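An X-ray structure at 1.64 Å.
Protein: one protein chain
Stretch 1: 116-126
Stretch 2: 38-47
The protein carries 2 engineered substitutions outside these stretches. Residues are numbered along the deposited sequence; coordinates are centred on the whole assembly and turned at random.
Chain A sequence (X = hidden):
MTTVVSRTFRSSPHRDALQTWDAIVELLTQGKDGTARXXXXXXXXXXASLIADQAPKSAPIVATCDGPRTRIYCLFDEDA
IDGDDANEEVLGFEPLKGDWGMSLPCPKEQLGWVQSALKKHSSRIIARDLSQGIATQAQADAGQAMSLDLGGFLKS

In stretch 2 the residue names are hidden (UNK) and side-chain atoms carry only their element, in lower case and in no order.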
# COMPACT_ATOMS: atom_id res chain seq x y z
N SER A 116 -3.30 -9.03 -5.52
CA SER A 116 -4.19 -8.28 -6.40
C SER A 116 -3.70 -6.87 -6.64
O SER A 116 -3.77 -6.36 -7.76
CB SER A 116 -5.62 -8.26 -5.83
OG SER A 116 -6.18 -9.54 -5.83
N ALA A 117 -3.25 -6.18 -5.59
CA ALA A 117 -2.75 -4.83 -5.73
C ALA A 117 -1.52 -4.78 -6.63
O ALA A 117 -1.36 -3.84 -7.41
CB ALA A 117 -2.43 -4.24 -4.36
N LEU A 118 -0.63 -5.76 -6.51
CA LEU A 118 0.55 -5.77 -7.36
C LEU A 118 0.17 -6.01 -8.82
O LEU A 118 0.77 -5.42 -9.73
CB LEU A 118 1.53 -6.84 -6.90
CG LEU A 118 2.24 -6.54 -5.61
CD1 LEU A 118 3.15 -7.72 -5.19
CD2 LEU A 118 3.12 -5.29 -5.69
N LYS A 119 -0.79 -6.90 -9.04
CA LYS A 119 -1.17 -7.30 -10.40
C LYS A 119 -1.68 -6.12 -11.20
O LYS A 119 -1.62 -6.14 -12.43
CB LYS A 119 -2.21 -8.41 -10.32
CG LYS A 119 -2.73 -8.90 -11.65
CD LYS A 119 -3.74 -10.02 -11.44
CE LYS A 119 -4.77 -10.09 -12.57
NZ LYS A 119 -5.88 -11.02 -12.23
N LYS A 120 -2.14 -5.07 -10.52
CA LYS A 120 -2.59 -3.88 -11.23
C LYS A 120 -1.44 -3.20 -11.96
O LYS A 120 -1.67 -2.52 -12.97
CB LYS A 120 -3.21 -2.87 -10.27
CG LYS A 120 -4.38 -3.34 -9.42
CD LYS A 120 -4.97 -2.16 -8.62
CE LYS A 120 -4.90 -0.82 -9.38
NZ LYS A 120 -5.41 0.37 -8.65
N HIS A 121 -0.22 -3.32 -11.44
CA HIS A 121 0.89 -2.52 -11.93
C HIS A 121 1.96 -3.32 -12.65
O HIS A 121 2.78 -2.73 -13.35
CB HIS A 121 1.60 -1.80 -10.77
CG HIS A 121 0.70 -0.94 -9.95
ND1 HIS A 121 0.17 0.24 -10.43
CD2 HIS A 121 0.25 -1.06 -8.68
CE1 HIS A 121 -0.60 0.78 -9.50
NE2 HIS A 121 -0.56 0.02 -8.42
N SER A 122 2.00 -4.64 -12.45
CA SER A 122 3.16 -5.40 -12.89
C SER A 122 2.80 -6.87 -12.93
O SER A 122 2.03 -7.36 -12.10
CB SER A 122 4.35 -5.15 -11.94
OG SER A 122 5.48 -5.96 -12.26
N SER A 123 3.40 -7.59 -13.87
CA SER A 123 3.43 -9.04 -13.83
C SER A 123 4.79 -9.57 -13.36
O SER A 123 4.91 -10.76 -13.06
CB SER A 123 3.09 -9.61 -15.20
OG SER A 123 4.08 -9.28 -16.15
N ARG A 124 5.78 -8.70 -13.26
CA ARG A 124 7.12 -9.11 -12.86
C ARG A 124 7.33 -9.00 -11.36
O ARG A 124 8.18 -9.73 -10.80
CB ARG A 124 8.18 -8.28 -13.59
CG ARG A 124 8.15 -8.46 -15.12
CD ARG A 124 9.17 -7.59 -15.80
NE ARG A 124 9.16 -7.81 -17.25
CZ ARG A 124 9.81 -8.78 -17.86
NH1 ARG A 124 10.51 -9.64 -17.14
NH2 ARG A 124 9.73 -8.92 -19.17
N ILE A 125 6.60 -8.10 -10.71
CA ILE A 125 6.71 -7.93 -9.27
C ILE A 125 5.59 -8.73 -8.64
O ILE A 125 4.41 -8.44 -8.88
CB ILE A 125 6.62 -6.46 -8.85
CG1 ILE A 125 7.71 -5.64 -9.52
CG2 ILE A 125 6.69 -6.34 -7.30
CD1 ILE A 125 7.40 -4.15 -9.49
N ILE A 126 5.95 -9.71 -7.82
CA ILE A 126 4.98 -10.59 -7.19
C ILE A 126 5.28 -10.66 -5.70
O ILE A 126 6.32 -10.19 -5.23
CB ILE A 126 4.98 -12.00 -7.82
CG1 ILE A 126 6.37 -12.63 -7.70
CG2 ILE A 126 4.59 -11.90 -9.30
CD1 ILE A 126 6.44 -14.06 -8.25
N UNK A 38 9.90 2.54 -13.37
CA UNK A 38 8.51 2.97 -13.29
C UNK A 38 7.64 1.93 -12.61
O UNK A 38 6.75 2.28 -11.82
o UNK A 38 8.57 4.44 -15.22
c UNK A 38 7.97 3.26 -14.70
N UNK A 39 7.86 0.65 -12.91
CA UNK A 39 7.05 -0.38 -12.28
C UNK A 39 7.34 -0.48 -10.78
O UNK A 39 6.42 -0.61 -9.98
c UNK A 39 6.47 -1.94 -14.21
o UNK A 39 6.62 -4.34 -14.00
o UNK A 39 6.54 -3.50 -16.01
c UNK A 39 7.26 -1.74 -12.93
c UNK A 39 6.56 -3.36 -14.77
N UNK A 40 8.62 -0.43 -10.40
CA UNK A 40 8.95 -0.46 -8.98
C UNK A 40 8.33 0.73 -8.24
O UNK A 40 7.81 0.57 -7.12
c UNK A 40 11.13 -1.85 -8.80
c UNK A 40 10.98 -2.58 -10.06
c UNK A 40 10.47 -0.47 -8.80
c UNK A 40 12.64 -1.60 -8.51
N UNK A 41 8.36 1.91 -8.84
CA UNK A 41 7.76 3.07 -8.21
C UNK A 41 6.24 2.95 -8.19
O UNK A 41 5.60 3.40 -7.23
c UNK A 41 8.20 4.36 -8.92
n UNK A 41 11.52 7.97 -10.87
c UNK A 41 10.03 6.02 -9.44
c UNK A 41 12.07 7.37 -9.83
n UNK A 41 13.31 7.69 -9.48
c UNK A 41 9.66 4.72 -8.71
n UNK A 41 11.39 6.44 -9.14
N UNK A 42 5.66 2.27 -9.17
CA UNK A 42 4.20 2.15 -9.21
C UNK A 42 3.65 1.30 -8.05
O UNK A 42 2.48 1.49 -7.66
c UNK A 42 3.77 1.54 -10.55
N UNK A 43 4.43 0.37 -7.52
CA UNK A 43 3.98 -0.51 -6.44
C UNK A 43 4.40 0.03 -5.07
O UNK A 43 4.36 -0.70 -4.09
c UNK A 43 6.02 -1.99 -6.51
c UNK A 43 4.02 -2.53 -7.94
c UNK A 43 4.48 -1.95 -6.63
N UNK A 44 4.78 1.31 -4.99
CA UNK A 44 5.30 1.87 -3.75
C UNK A 44 4.33 1.70 -2.60
O UNK A 44 4.73 1.38 -1.47
o UNK A 44 6.76 3.51 -4.80
c UNK A 44 5.95 4.06 -2.60
c UNK A 44 5.63 3.36 -3.94
N UNK A 45 3.03 1.92 -2.85
CA UNK A 45 2.08 1.78 -1.76
C UNK A 45 2.10 0.39 -1.14
O UNK A 45 2.14 0.22 0.08
N UNK A 46 2.09 -0.63 -2.00
CA UNK A 46 2.11 -2.00 -1.52
C UNK A 46 3.45 -2.30 -0.85
O UNK A 46 3.52 -2.87 0.25
c UNK A 46 0.46 -2.73 -3.25
c UNK A 46 1.98 -4.41 -2.20
c UNK A 46 1.83 -2.98 -2.68
N UNK A 47 4.55 -1.94 -1.51
CA UNK A 47 5.86 -2.31 -1.00
C UNK A 47 6.14 -1.63 0.34
O UNK A 47 6.63 -2.28 1.28
c UNK A 47 6.92 -1.94 -2.02
O HOH W 1 5.27 -6.19 -15.64
O HOH W 2 3.47 -4.05 -16.23

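Position 38 has two side-chain atoms, one carbon and then one oxygen. They do not reach stretch 1. This is serine, S38; its hydroxyl is hydrogen-bonded elsewhere in the structure.

Position 39 has three carbons in a row, the third carrying two oxygens. This is a carboxylate on a two-carbon arm, and one oxygen lies 2.6 Å from OG of S122. The residue is glutamate, E39. S122 OG donates a hydrogen bond to E39 OE1 over that distance.

Position 40 has four carbons, forked at the second. CA-to-CB points away from stretch 1, but one terminal carbon comes back to 4.0 Å from CD1 of I125. This is leucine, L40.

Position 41 has three carbons, a nitrogen, then a carbon carrying two more nitrogens. The guanidinium marks arginine, R41. Its CA-to-CB bond points away from stretch 1, and the side chain makes no contact there.

Position 42 has a single carbon, CB, 3.8 Å from ND1 of H121. This is alanine, A42. Its backbone O lies over one face of the H121 ring, 3.5 Å from NE2, but the angle is too poor for a hydrogen bond.

Position 43 has three carbons, forked at CB. One branch is 3.7 Å from CD2 of L118, the other 3.9 Å from CD1 of I125. This is valine, V43. It leaves the first helix and sits at the N-cap position of the next.

Position 44 is forked at CB into one oxygen and one carbon. This is threonine, T44. It does not touch stretch 1; its OG1 donates to the backbone O of R41 at 2.7 Å.

Position 45 has no side-chain atoms. It is glycine, G45.

Position 46 again has three carbons forked at CB. One branch is 3.4 Å from CB of A117, the other 3.8 Å from CD2 of L118. This is valine, V46.

Position 47 has one carbon, CB, which does not touch stretch 1. It is alanine, A47.

The contact has an apolar part and a polar end. V43 packs against L118, H121 and I125, while V46 meets A117 and L118. At the polar end, S122 OG gives its proton to E39 and accepts from the backbone N of R124 and of I125, both at 2.9 Å. The hydroxyl thus ties the turn after H121 to the first helix of stretch 2. Water 1 extends this link, donating to E39 OE1 at 2.8 Å and accepting from S123 N at 2.9 Å.

Stretch 2 (38-47) SELRAVTGVA
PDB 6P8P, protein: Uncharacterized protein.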